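Methyltransferase type 12 (Clostridium thermocellum, PDB 3JWG) probably methylates the 2'-hydroxyl of the 3'-terminal nucleotide of small RNAs, using S-adenosyl-L-methionine and magnesium, through the methyltransferase domain captured in this chain. Local coordinates at residues A[46-51]-A[80-85]; A[64-69]-A[88-93]; A[127-132]-A[180-185]; A[187-192]-A[204-209]. All coordinates share one frame; numbering follows the deposited sequence.

Contacts 2, 3 and 4 reach one seven-stranded sheet of strand order 3-2-1-4-5-7-6, the hallmark of Rossmann-like methyltransferases; contact 1 lies at the surface beside it. Contacts 1 and 2, centres about 19 Å apart, interleave along the chain: contact 1 joins the end of helix 42-48 to the turn leading into strand 86-90, and contact 2 packs helix 63-73 on that strand. Contact 3 opens after contact 2 has closed. Contacts 3 and 4 have centres about 15 Å apart, share strand 184-191, and touch through S185 and T208. The centres of contacts 2 and 4 are about 26 Å apart, with contacts 1 and 2 at the 86-90 side of the methyltransferase domain and contacts 3 and 4 at its hairpin side.

Contact 1: residues A[46-51]-A[80-85]; sequences LLLKDK and EMQRKR
Near the C-terminal end of helix 42-48, in the beta-alpha-beta crossover from strand 32-36 to strand 55-60, the carbonyl of L48 receives the side chain of R85 from the turn after helix 80-83. The evidence is a hydrogen bond from R85 NH1 to L48 O, 2.9 Å long with an N-H...O angle of 157°. The donor stands 18° from the carbonyl plane. The R85 chain bends at chi3 (62°), which places NE off the extended path. The second terminal nitrogen, R85 NH2, is hydrogen-bonded to F53 O just beyond the segment and lies 2.9 Å from D50 O. Across one face of the guanidinium lies L48 CD2, displaced from the centre of the group, at 3.9 Å from R85 NH1; the two side chains slide past each other in opposite directions. The backbone of R85 pairs with I56 of strand 55-60, which fixes the base of the side chain. A positive group here would probably interact favourably with the helix dipole. The motif is an arginine side chain donating to a carbonyl at the C-terminal end of a helix, at the surface of a Rossmann-like methyltransferase fold.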
loop_
_atom_site.group_PDB
_atom_site.type_symbol
_atom_site.label_atom_id
_atom_site.label_comp_id
_atom_site.label_asym_id
_atom_site.label_seq_id
_atom_site.Cartn_x
_atom_site.Cartn_y
_atom_site.Cartn_z
ATOM N N LEU A 46 4.651 -12.263 -0.115
ATOM C CA LEU A 46 5.422 -12.137 -1.349
ATOM C C LEU A 46 6.796 -11.521 -1.122
ATOM O O LEU A 46 7.769 -11.899 -1.774
ATOM C CB LEU A 46 4.663 -11.290 -2.380
ATOM C CG LEU A 46 3.369 -11.840 -2.987
ATOM C CD1 LEU A 46 2.874 -10.858 -4.037
ATOM C CD2 LEU A 46 3.607 -13.206 -3.619
ATOM N N LEU A 47 6.868 -10.558 -0.213
ATOM C CA LEU A 47 8.133 -9.900 0.095
ATOM C C LEU A 47 9.132 -10.886 0.710
ATOM O O LEU A 47 10.325 -10.863 0.387
ATOM C CB LEU A 47 7.888 -8.724 1.046
ATOM C CG LEU A 47 7.165 -7.530 0.409
ATOM C CD1 LEU A 47 6.859 -6.473 1.464
ATOM C CD2 LEU A 47 8.043 -6.944 -0.702
ATOM N N LEU A 48 8.635 -11.759 1.581
ATOM C CA LEU A 48 9.474 -12.760 2.237
ATOM C C LEU A 48 10.082 -13.761 1.253
ATOM O O LEU A 48 11.121 -14.366 1.532
ATOM C CB LEU A 48 8.666 -13.510 3.300
ATOM C CG LEU A 48 8.395 -12.774 4.619
ATOM C CD1 LEU A 48 7.387 -13.557 5.456
ATOM C CD2 LEU A 48 9.711 -12.601 5.383
ATOM N N LYS A 49 9.445 -13.932 0.100
ATOM C CA LYS A 49 9.951 -14.868 -0.894
ATOM C C LYS A 49 11.130 -14.298 -1.676
ATOM O O LYS A 49 11.787 -15.018 -2.428
ATOM C CB LYS A 49 8.827 -15.279 -1.849
ATOM C CG LYS A 49 7.622 -15.876 -1.141
ATOM C CD LYS A 49 6.580 -16.359 -2.133
ATOM C CE LYS A 49 5.298 -16.776 -1.431
ATOM N NZ LYS A 49 5.528 -17.828 -0.402
ATOM N N ASP A 50 11.403 -13.009 -1.496
ATOM C CA ASP A 50 12.522 -12.362 -2.179
ATOM C C ASP A 50 13.563 -11.953 -1.131
ATOM O O ASP A 50 13.353 -11.009 -0.370
ATOM C CB ASP A 50 12.028 -11.130 -2.944
ATOM C CG ASP A 50 13.055 -10.602 -3.925
ATOM O OD1 ASP A 50 14.216 -10.396 -3.521
ATOM O OD2 ASP A 50 12.703 -10.386 -5.104
ATOM N N LYS A 51 14.690 -12.661 -1.106
ATOM C CA LYS A 51 15.749 -12.401 -0.127
ATOM C C LYS A 51 16.341 -10.991 -0.123
ATOM O O LYS A 51 17.051 -10.624 0.813
ATOM C CB LYS A 51 16.889 -13.413 -0.297
ATOM C CG LYS A 51 17.682 -13.239 -1.585
ATOM C CD LYS A 51 18.962 -14.060 -1.568
ATOM C CE LYS A 51 19.755 -13.866 -2.853
ATOM N NZ LYS A 51 21.073 -14.562 -2.806
ATOM N N GLU A 80 14.710 -19.089 12.054
ATOM C CA GLU A 80 15.202 -17.920 12.768
ATOM C C GLU A 80 15.590 -16.753 11.859
ATOM O O GLU A 80 15.219 -15.611 12.127
ATOM C CB GLU A 80 16.399 -18.313 13.632
ATOM C CG GLU A 80 16.919 -17.204 14.520
ATOM C CD GLU A 80 17.985 -17.694 15.479
ATOM O OE1 GLU A 80 19.026 -18.201 15.006
ATOM O OE2 GLU A 80 17.778 -17.580 16.706
ATOM N N MET A 81 16.333 -17.033 10.791
ATOM C CA MET A 81 16.765 -15.979 9.872
ATOM C C MET A 81 15.577 -15.265 9.230
ATOM O O MET A 81 15.615 -14.056 9.017
ATOM C CB MET A 81 17.663 -16.550 8.762
ATOM C CG MET A 81 16.908 -17.270 7.647
ATOM S SD MET A 81 17.948 -17.771 6.243
ATOM C CE MET A 81 18.069 -16.228 5.319
ATOM N N GLN A 82 14.525 -16.017 8.925
ATOM C CA GLN A 82 13.337 -15.443 8.297
ATOM C C GLN A 82 12.509 -14.642 9.290
ATOM O O GLN A 82 11.943 -13.604 8.945
ATOM C CB GLN A 82 12.481 -16.550 7.675
ATOM C CG GLN A 82 13.207 -17.312 6.584
ATOM C CD GLN A 82 13.625 -16.412 5.438
ATOM O OE1 GLN A 82 14.773 -16.447 4.989
ATOM N NE2 GLN A 82 12.694 -15.603 4.956
ATOM N N ARG A 83 12.447 -15.121 10.525
ATOM C CA ARG A 83 11.690 -14.433 11.560
ATOM C C ARG A 83 12.252 -13.035 11.833
ATOM O O ARG A 83 11.501 -12.098 12.114
ATOM C CB ARG A 83 11.712 -15.243 12.857
ATOM C CG ARG A 83 10.994 -14.562 14.006
ATOM C CD ARG A 83 9.493 -14.612 13.799
ATOM N NE ARG A 83 8.751 -13.822 14.780
ATOM C CZ ARG A 83 8.695 -12.493 14.790
ATOM N NH1 ARG A 83 9.340 -11.789 13.867
ATOM N NH2 ARG A 83 7.984 -11.867 15.719
ATOM N N LYS A 84 13.573 -12.901 11.754
ATOM C CA LYS A 84 14.230 -11.623 12.008
ATOM C C LYS A 84 13.985 -10.572 10.925
ATOM O O LYS A 84 14.260 -9.388 11.127
ATOM C CB LYS A 84 15.735 -11.839 12.183
ATOM C CG LYS A 84 16.084 -12.688 13.403
ATOM C CD LYS A 84 17.574 -13.010 13.471
ATOM C CE LYS A 84 17.883 -13.902 14.670
ATOM N NZ LYS A 84 19.333 -14.234 14.775
ATOM N N ARG A 85 13.458 -11.004 9.784
ATOM C CA ARG A 85 13.193 -10.093 8.675
ATOM C C ARG A 85 11.825 -9.427 8.764
ATOM O O ARG A 85 11.619 -8.355 8.199
ATOM C CB ARG A 85 13.255 -10.841 7.343
ATOM C CG ARG A 85 14.572 -11.532 7.022
ATOM C CD ARG A 85 14.373 -12.424 5.806
ATOM N NE ARG A 85 13.991 -11.652 4.626
ATOM C CZ ARG A 85 13.387 -12.158 3.555
ATOM N NH1 ARG A 85 13.080 -13.449 3.506
ATOM N NH2 ARG A 85 13.106 -11.375 2.520
#

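Contact 2: residues A[64-69]-A[88-93]; sequences SVLERA and LFQSSL
L66 of helix 64-69 comes nearest to L88 of strand 88-90, CA to CA 7.2 Å, where the two short segments run almost antiparallel (169°) with axes 8.8 Å apart at their closest. That separation is bridged from the helix chiefly by L66, whose CA-CB bond is directed at the strand. Its CG stands beside the backbone N and anti to the carbonyl carbon (chi1 -73°), and both methyls beyond it meet the strand. L66 CD1 presses on the peptide link between F89 and Q90, 3.4 Å from F89 O. The same methyl is 3.4 Å from Q90 N and also meets the start of the next side chain, with Q90 CB 3.6 Å from L66 CD1. L66 CD2 also lies near F89 O and reaches L88 CD2 at 4.4 Å. One turn further along the helix A69 adds a looser touch, its CB 4.5 Å from L88 CD1.

F89 directs its CB away from the helix, and its ring packs on V59 and R99; its backbone pairs with G58, so strand 86-90 is held to strand 55-60 while L88 faces the helix. Helix 63-73 is part of the Rossmann-type connection from strand 55-60 to strand 86-90. L66 also touches C38 and D60. The chemistry is apolar: methyl groups lie against a peptide and against each other, so cohesion here rests on van der Waals contact and burial rather than on directed polar bonds.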
loop_
_atom_site.group_PDB
_atom_site.type_symbol
_atom_site.label_atom_id
_atom_site.label_comp_id
_atom_site.label_asym_id
_atom_site.label_seq_id
_atom_site.Cartn_x
_atom_site.Cartn_y
_atom_site.Cartn_z
ATOM N N SER A 64 -7.347 -7.697 15.598
ATOM C CA SER A 64 -7.843 -8.961 15.070
ATOM C C SER A 64 -7.206 -9.318 13.728
ATOM O O SER A 64 -6.827 -10.468 13.494
ATOM C CB SER A 64 -9.362 -8.893 14.911
ATOM O OG SER A 64 -9.854 -10.096 14.356
ATOM N N VAL A 65 -7.097 -8.332 12.846
ATOM C CA VAL A 65 -6.504 -8.553 11.531
ATOM C C VAL A 65 -5.048 -8.986 11.657
ATOM O O VAL A 65 -4.626 -9.963 11.040
ATOM C CB VAL A 65 -6.561 -7.278 10.669
ATOM C CG1 VAL A 65 -5.923 -7.544 9.312
ATOM C CG2 VAL A 65 -8.008 -6.828 10.497
ATOM N N LEU A 66 -4.283 -8.251 12.457
ATOM C CA LEU A 66 -2.876 -8.568 12.658
ATOM C C LEU A 66 -2.703 -9.977 13.202
ATOM O O LEU A 66 -1.732 -10.661 12.879
ATOM C CB LEU A 66 -2.235 -7.550 13.603
ATOM C CG LEU A 66 -2.019 -6.169 12.979
ATOM C CD1 LEU A 66 -1.565 -5.184 14.038
ATOM C CD2 LEU A 66 -0.985 -6.275 11.864
ATOM N N GLU A 67 -3.660 -10.411 14.019
ATOM C CA GLU A 67 -3.622 -11.746 14.604
ATOM C C GLU A 67 -3.843 -12.777 13.499
ATOM O O GLU A 67 -3.256 -13.858 13.508
ATOM C CB GLU A 67 -4.712 -11.873 15.670
ATOM C CG GLU A 67 -4.371 -12.842 16.784
ATOM C CD GLU A 67 -3.075 -12.480 17.486
ATOM O OE1 GLU A 67 -2.927 -11.310 17.901
ATOM O OE2 GLU A 67 -2.205 -13.366 17.629
ATOM N N ARG A 68 -4.691 -12.430 12.540
ATOM C CA ARG A 68 -4.974 -13.313 11.419
ATOM C C ARG A 68 -3.757 -13.348 10.506
ATOM O O ARG A 68 -3.412 -14.392 9.957
ATOM C CB ARG A 68 -6.181 -12.802 10.634
ATOM C CG ARG A 68 -7.460 -12.741 11.440
ATOM C CD ARG A 68 -8.507 -11.927 10.703
ATOM N NE ARG A 68 -9.748 -11.811 11.459
ATOM C CZ ARG A 68 -10.756 -11.015 11.115
ATOM N NH1 ARG A 68 -10.662 -10.262 10.027
ATOM N NH2 ARG A 68 -11.856 -10.975 11.856
ATOM N N ALA A 69 -3.114 -12.196 10.345
ATOM C CA ALA A 69 -1.933 -12.106 9.498
ATOM C C ALA A 69 -0.845 -13.029 10.029
ATOM O O ALA A 69 -0.313 -13.857 9.293
ATOM C CB ALA A 69 -1.425 -10.665 9.448
ATOM N N LEU A 88 5.443 -6.974 12.827
ATOM C CA LEU A 88 4.049 -6.554 12.698
ATOM C C LEU A 88 3.635 -5.802 13.950
ATOM O O LEU A 88 4.021 -6.179 15.052
ATOM C CB LEU A 88 3.130 -7.769 12.537
ATOM C CG LEU A 88 3.233 -8.660 11.300
ATOM C CD1 LEU A 88 2.460 -9.945 11.542
ATOM C CD2 LEU A 88 2.693 -7.935 10.090
ATOM N N PHE A 89 2.863 -4.732 13.786
ATOM C CA PHE A 89 2.379 -3.981 14.938
ATOM C C PHE A 89 1.129 -3.183 14.599
ATOM O O PHE A 89 0.858 -2.891 13.431
ATOM C CB PHE A 89 3.482 -3.077 15.521
ATOM C CG PHE A 89 3.819 -1.873 14.688
ATOM C CD1 PHE A 89 3.120 -0.679 14.848
ATOM C CD2 PHE A 89 4.883 -1.911 13.789
ATOM C CE1 PHE A 89 3.480 0.462 14.133
ATOM C CE2 PHE A 89 5.252 -0.778 13.068
ATOM C CZ PHE A 89 4.551 0.412 13.240
ATOM N N GLN A 90 0.357 -2.851 15.628
ATOM C CA GLN A 90 -0.885 -2.115 15.453
ATOM C C GLN A 90 -0.679 -0.612 15.525
ATOM O O GLN A 90 0.175 -0.119 16.266
ATOM C CB GLN A 90 -1.903 -2.564 16.511
ATOM C CG GLN A 90 -3.313 -2.026 16.304
ATOM C CD GLN A 90 -4.328 -2.648 17.251
ATOM O OE1 GLN A 90 -5.527 -2.373 17.162
ATOM N NE2 GLN A 90 -3.853 -3.493 18.162
ATOM N N SER A 91 -1.462 0.114 14.735
ATOM C CA SER A 91 -1.394 1.567 14.705
ATOM C C SER A 91 -2.654 2.143 14.081
ATOM O O SER A 91 -3.247 1.537 13.190
ATOM C CB SER A 91 -0.184 2.046 13.904
ATOM O OG SER A 91 -0.206 3.462 13.785
ATOM N N SER A 92 -3.053 3.320 14.553
ATOM C CA SER A 92 -4.243 3.982 14.041
ATOM C C SER A 92 -3.910 4.786 12.784
ATOM O O SER A 92 -4.805 5.321 12.136
ATOM C CB SER A 92 -4.834 4.906 15.108
ATOM O OG SER A 92 -3.972 6.002 15.374
ATOM N N LEU A 93 -2.621 4.870 12.456
ATOM C CA LEU A 93 -2.159 5.598 11.274
ATOM C C LEU A 93 -2.568 7.069 11.317
ATOM O O LEU A 93 -2.954 7.653 10.303
ATOM C CB LEU A 93 -2.720 4.940 10.011
ATOM C CG LEU A 93 -2.407 3.450 9.839
ATOM C CD1 LEU A 93 -3.177 2.877 8.655
ATOM C CD2 LEU A 93 -0.911 3.269 9.648
#

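Contact 3: residues A[127-132]-A[180-185]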
loop_
_atom_site.group_PDB
_atom_site.type_symbol
_atom_site.label_atom_id
_atom_site.label_comp_id
_atom_site.label_asym_id
_atom_site.label_seq_id
_atom_site.Cartn_x
_atom_site.Cartn_y
_atom_site.Cartn_z
ATOM N N LEU A 127 2.238 9.505 6.293
ATOM C CA LEU A 127 2.920 8.887 5.170
ATOM C C LEU A 127 4.054 9.697 4.548
ATOM O O LEU A 127 5.189 9.223 4.466
ATOM C CB LEU A 127 1.893 8.530 4.088
ATOM C CG LEU A 127 2.379 7.861 2.798
ATOM C CD1 LEU A 127 3.265 6.665 3.109
ATOM C CD2 LEU A 127 1.167 7.430 1.985
ATOM N N PHE A 128 3.750 10.915 4.118
ATOM C CA PHE A 128 4.741 11.751 3.452
ATOM C C PHE A 128 5.597 12.660 4.329
ATOM O O PHE A 128 6.625 13.160 3.876
ATOM C CB PHE A 128 4.049 12.587 2.372
ATOM C CG PHE A 128 3.337 11.758 1.331
ATOM C CD1 PHE A 128 4.059 10.994 0.419
ATOM C CD2 PHE A 128 1.943 11.727 1.282
ATOM C CE1 PHE A 128 3.404 10.204 -0.529
ATOM C CE2 PHE A 128 1.277 10.943 0.340
ATOM C CZ PHE A 128 2.008 10.179 -0.567
ATOM N N GLU A 129 5.190 12.872 5.575
ATOM C CA GLU A 129 5.973 13.727 6.462
ATOM C C GLU A 129 6.652 12.925 7.569
ATOM O O GLU A 129 7.840 13.096 7.817
ATOM C CB GLU A 129 5.093 14.818 7.075
ATOM C CG GLU A 129 5.872 15.904 7.799
ATOM C CD GLU A 129 4.969 16.917 8.474
ATOM O OE1 GLU A 129 4.161 17.564 7.773
ATOM O OE2 GLU A 129 5.069 17.063 9.711
ATOM N N PHE A 130 5.897 12.048 8.224
ATOM C CA PHE A 130 6.436 11.228 9.307
ATOM C C PHE A 130 7.303 10.077 8.780
ATOM O O PHE A 130 8.494 9.994 9.078
ATOM C CB PHE A 130 5.295 10.654 10.156
ATOM C CG PHE A 130 4.423 11.701 10.809
ATOM C CD1 PHE A 130 3.236 11.333 11.439
ATOM C CD2 PHE A 130 4.794 13.046 10.817
ATOM C CE1 PHE A 130 2.429 12.283 12.069
ATOM C CE2 PHE A 130 3.991 14.007 11.447
ATOM C CZ PHE A 130 2.809 13.622 12.072
ATOM N N THR A 131 6.705 9.196 7.990
ATOM C CA THR A 131 7.432 8.059 7.444
ATOM C C THR A 131 8.429 8.565 6.396
ATOM O O THR A 131 9.611 8.227 6.433
ATOM C CB THR A 131 6.436 7.061 6.843
ATOM O OG1 THR A 131 5.373 6.864 7.784
ATOM C CG2 THR A 131 7.098 5.722 6.573
ATOM N N ARG A 132 7.933 9.382 5.473
ATOM C CA ARG A 132 8.752 10.000 4.432
ATOM C C ARG A 132 9.865 9.129 3.839
ATOM O O ARG A 132 11.044 9.485 3.913
ATOM C CB ARG A 132 9.351 11.298 4.998
ATOM C CG ARG A 132 9.848 12.300 3.971
ATOM C CD ARG A 132 10.155 13.643 4.646
ATOM N NE ARG A 132 10.546 14.674 3.686
ATOM C CZ ARG A 132 9.710 15.299 2.858
ATOM N NH1 ARG A 132 8.410 15.014 2.862
ATOM N NH2 ARG A 132 10.181 16.201 2.007
ATOM N N GLU A 180 3.164 17.470 -4.474
ATOM C CA GLU A 180 3.618 18.856 -4.486
ATOM C C GLU A 180 3.730 19.404 -3.065
ATOM O O GLU A 180 4.717 20.044 -2.717
ATOM C CB GLU A 180 2.649 19.703 -5.320
ATOM C CG GLU A 180 3.097 21.130 -5.579
ATOM C CD GLU A 180 2.864 22.040 -4.393
ATOM O OE1 GLU A 180 1.695 22.173 -3.970
ATOM O OE2 GLU A 180 3.844 22.624 -3.882
ATOM N N LYS A 181 2.725 19.125 -2.242
ATOM C CA LYS A 181 2.698 19.593 -0.859
ATOM C C LYS A 181 3.838 19.043 -0.002
ATOM O O LYS A 181 4.340 19.736 0.882
ATOM C CB LYS A 181 1.352 19.226 -0.217
ATOM C CG LYS A 181 1.201 19.641 1.243
ATOM C CD LYS A 181 -0.192 19.297 1.767
ATOM C CE LYS A 181 -0.402 19.810 3.187
ATOM N NZ LYS A 181 -1.807 19.613 3.669
ATOM N N TYR A 182 4.262 17.811 -0.276
ATOM C CA TYR A 182 5.318 17.182 0.512
ATOM C C TYR A 182 6.696 17.021 -0.137
ATOM O O TYR A 182 7.580 16.383 0.431
ATOM C CB TYR A 182 4.820 15.830 1.024
ATOM C CG TYR A 182 3.729 15.964 2.064
ATOM C CD1 TYR A 182 4.021 16.405 3.353
ATOM C CD2 TYR A 182 2.400 15.677 1.751
ATOM C CE1 TYR A 182 3.021 16.559 4.305
ATOM C CE2 TYR A 182 1.388 15.829 2.698
ATOM C CZ TYR A 182 1.707 16.269 3.972
ATOM O OH TYR A 182 0.716 16.411 4.916
ATOM N N GLY A 183 6.891 17.592 -1.319
ATOM C CA GLY A 183 8.197 17.491 -1.950
ATOM C C GLY A 183 8.527 16.164 -2.605
ATOM O O GLY A 183 9.674 15.707 -2.568
ATOM N N TYR A 184 7.520 15.545 -3.209
ATOM C CA TYR A 184 7.694 14.277 -3.904
ATOM C C TYR A 184 7.300 14.490 -5.358
ATOM O O TYR A 184 6.578 15.431 -5.683
ATOM C CB TYR A 184 6.760 13.199 -3.329
ATOM C CG TYR A 184 7.253 12.474 -2.094
ATOM C CD1 TYR A 184 7.835 11.211 -2.192
ATOM C CD2 TYR A 184 7.121 13.042 -0.831
ATOM C CE1 TYR A 184 8.273 10.525 -1.059
ATOM C CE2 TYR A 184 7.556 12.366 0.316
ATOM C CZ TYR A 184 8.130 11.109 0.194
ATOM O OH TYR A 184 8.549 10.435 1.320
ATOM N N SER A 185 7.786 13.612 -6.223
ATOM C CA SER A 185 7.410 13.640 -7.623
ATOM C C SER A 185 6.581 12.354 -7.723
ATOM O O SER A 185 6.792 11.415 -6.944
ATOM C CB SER A 185 8.651 13.583 -8.525
ATOM O OG SER A 185 9.421 12.427 -8.265
#
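R132, just past helix 117-131, reaches across Y184 to Y182, and its side chain can be followed atom by atom. R132 CB is 3.9 Å from Y184 OH. CG lies anti to the backbone N (chi1 -161°), which brings R132 CG to 3.5 Å from Y184 OH. That hydroxyl is itself hydrogen-bonded to P133 O. The chain then runs extended to NE. At the tip, R132 NH1 bonds back to F128 O at 2.8 Å, nearly in line with the carbonyl. It also bonds across to Y182 O at 2.9 Å, and R132 NH2 joins it there at 3.0 Å, so both terminal nitrogens grip one oxygen end-on, close to the guanidinium plane. Beside it, F128 is the centre of an aromatic cluster. Its CB sits over the face of Y182, 3.4 Å from Y182 CG, in a CH-pi contact. Its ring edge meets the face of Y184 in a T-shaped pair, planes at 67°, with F128 CD1 3.8 Å from Y184 CE2. G183, with positive phi, closes helix 168-182 in a Schellman motif. One arginine thus satisfies main-chain oxygens of two helix ends, whose partial negative charge probably suits its cation, next to an aromatic cluster.

Contact 4: residues A[187-192]-A[204-209]; sequences RFLQIG and MGVFTL
V206 N donates to R187 O at 2.8 Å, with an N-H...O angle of 169°, and R187 N returns a bond to V206 O at 3.0 Å. Two residues along, L189 N reaches M204 O at 2.8 Å while M204 N reaches L189 O at 3.1 Å. These two hydrogen-bonded pairs enclose the non-hydrogen-bonded pair F188-G205, where the CA atoms approach to 4.5 Å and F188 CA and G205 CA each make a CA-H...O contact with a carbonyl of the other strand. The strands form the antiparallel hairpin 184-191/202-209 that extends the parallel sheet of Rossmann-like methyltransferases; strand 202-209 pairs on its other side with strand 135-141. On the face shared by R187, L189, M204 and V206, L189 CD1 packs on V206 CG2 at 3.6 Å. R187 CG stands between the backbone N and the carbonyl carbon (chi1 72°), and from there its chain runs alongside V206, CG to V206 CB 4.0 Å. Nearer the hairpin's connection, I191 CD1 meets M204 CB at 3.6 Å, beside helix 13-27, which both side chains touch. The ring of F188 lies on the other face, against Q172 and A175 of helix 168-182, with M204 O at its edge.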
loop_
_atom_site.group_PDB
_atom_site.type_symbol
_atom_site.label_atom_id
_atom_site.label_comp_id
_atom_site.label_asym_id
_atom_site.label_seq_id
_atom_site.Cartn_x
_atom_site.Cartn_y
_atom_site.Cartn_z
ATOM N N ARG A 187 4.424 9.384 -10.423
ATOM C CA ARG A 187 4.131 8.847 -11.747
ATOM C C ARG A 187 3.022 7.823 -11.557
ATOM O O ARG A 187 2.867 7.264 -10.465
ATOM C CB ARG A 187 5.378 8.200 -12.377
ATOM C CG ARG A 187 5.819 6.879 -11.764
ATOM C CD ARG A 187 7.172 6.454 -12.342
ATOM N NE ARG A 187 7.607 5.136 -11.881
ATOM C CZ ARG A 187 7.181 3.981 -12.381
ATOM N NH1 ARG A 187 6.297 3.968 -13.370
ATOM N NH2 ARG A 187 7.643 2.830 -11.894
ATOM N N PHE A 188 2.245 7.585 -12.610
ATOM C CA PHE A 188 1.126 6.656 -12.524
ATOM C C PHE A 188 1.263 5.420 -13.377
ATOM O O PHE A 188 1.871 5.444 -14.452
ATOM C CB PHE A 188 -0.172 7.384 -12.887
ATOM C CG PHE A 188 -0.429 8.590 -12.040
ATOM C CD1 PHE A 188 -0.837 8.450 -10.718
ATOM C CD2 PHE A 188 -0.195 9.867 -12.539
ATOM C CE1 PHE A 188 -1.002 9.563 -9.907
ATOM C CE2 PHE A 188 -0.357 10.990 -11.730
ATOM C CZ PHE A 188 -0.761 10.837 -10.411
ATOM N N LEU A 189 0.688 4.334 -12.874
ATOM C CA LEU A 189 0.702 3.057 -13.557
ATOM C C LEU A 189 -0.721 2.518 -13.645
ATOM O O LEU A 189 -1.596 2.882 -12.850
ATOM C CB LEU A 189 1.579 2.050 -12.804
ATOM C CG LEU A 189 3.087 2.311 -12.726
ATOM C CD1 LEU A 189 3.359 3.552 -11.900
ATOM C CD2 LEU A 189 3.778 1.110 -12.112
ATOM N N GLN A 190 -0.943 1.653 -14.625
ATOM C CA GLN A 190 -2.238 1.029 -14.831
ATOM C C GLN A 190 -2.036 -0.463 -14.603
ATOM O O GLN A 190 -1.411 -1.145 -15.418
ATOM C CB GLN A 190 -2.724 1.286 -16.262
ATOM C CG GLN A 190 -3.028 2.747 -16.558
ATOM C CD GLN A 190 -3.301 3.003 -18.034
ATOM O OE1 GLN A 190 -2.383 2.984 -18.862
ATOM N NE2 GLN A 190 -4.566 3.236 -18.371
ATOM N N ILE A 191 -2.539 -0.964 -13.481
ATOM C CA ILE A 191 -2.402 -2.380 -13.162
ATOM C C ILE A 191 -3.598 -3.148 -13.697
ATOM O O ILE A 191 -4.749 -2.754 -13.488
ATOM C CB ILE A 191 -2.285 -2.617 -11.632
ATOM C CG1 ILE A 191 -0.897 -2.202 -11.140
ATOM C CG2 ILE A 191 -2.507 -4.093 -11.309
ATOM C CD1 ILE A 191 -0.522 -0.774 -11.455
ATOM N N GLY A 192 -3.314 -4.250 -14.384
ATOM C CA GLY A 192 -4.372 -5.060 -14.953
ATOM C C GLY A 192 -4.621 -4.664 -16.393
ATOM O O GLY A 192 -4.112 -3.645 -16.864
ATOM N N MET A 204 -2.248 2.923 -9.788
ATOM C CA MET A 204 -1.145 3.027 -8.845
ATOM C C MET A 204 -0.312 4.274 -9.062
ATOM O O MET A 204 -0.032 4.659 -10.201
ATOM C CB MET A 204 -0.268 1.773 -8.962
ATOM C CG MET A 204 1.041 1.796 -8.180
ATOM S SD MET A 204 1.956 0.243 -8.454
ATOM C CE MET A 204 0.824 -0.888 -7.748
ATOM N N GLY A 205 0.059 4.913 -7.955
ATOM C CA GLY A 205 0.884 6.099 -8.020
ATOM C C GLY A 205 2.193 5.764 -7.325
ATOM O O GLY A 205 2.188 5.230 -6.212
ATOM N N VAL A 206 3.312 6.034 -7.986
ATOM C CA VAL A 206 4.619 5.777 -7.387
ATOM C C VAL A 206 5.237 7.140 -7.100
ATOM O O VAL A 206 5.499 7.935 -8.009
ATOM C CB VAL A 206 5.524 4.951 -8.324
ATOM C CG1 VAL A 206 6.880 4.688 -7.657
ATOM C CG2 VAL A 206 4.840 3.632 -8.659
ATOM N N PHE A 207 5.436 7.413 -5.817
ATOM C CA PHE A 207 5.988 8.683 -5.376
ATOM C C PHE A 207 7.471 8.527 -5.069
ATOM O O PHE A 207 7.874 7.556 -4.437
ATOM C CB PHE A 207 5.274 9.156 -4.100
ATOM C CG PHE A 207 3.805 9.437 -4.275
ATOM C CD1 PHE A 207 3.346 10.747 -4.399
ATOM C CD2 PHE A 207 2.876 8.403 -4.253
ATOM C CE1 PHE A 207 1.974 11.026 -4.495
ATOM C CE2 PHE A 207 1.505 8.668 -4.347
ATOM C CZ PHE A 207 1.055 9.983 -4.466
ATOM N N THR A 208 8.267 9.500 -5.502
ATOM C CA THR A 208 9.707 9.490 -5.266
ATOM C C THR A 208 10.094 10.777 -4.547
ATOM O O THR A 208 9.768 11.870 -4.999
ATOM C CB THR A 208 10.481 9.386 -6.591
ATOM O OG1 THR A 208 10.181 8.132 -7.213
ATOM C CG2 THR A 208 11.999 9.470 -6.345
ATOM N N LEU A 209 10.781 10.637 -3.418
ATOM C CA LEU A 209 11.190 11.789 -2.622
ATOM C C LEU A 209 12.078 12.713 -3.447
ATOM O O LEU A 209 13.044 12.266 -4.070
ATOM C CB LEU A 209 11.933 11.325 -1.362
ATOM C CG LEU A 209 12.326 12.412 -0.356
ATOM C CD1 LEU A 209 11.084 13.157 0.118
ATOM C CD2 LEU A 209 13.042 11.779 0.826
#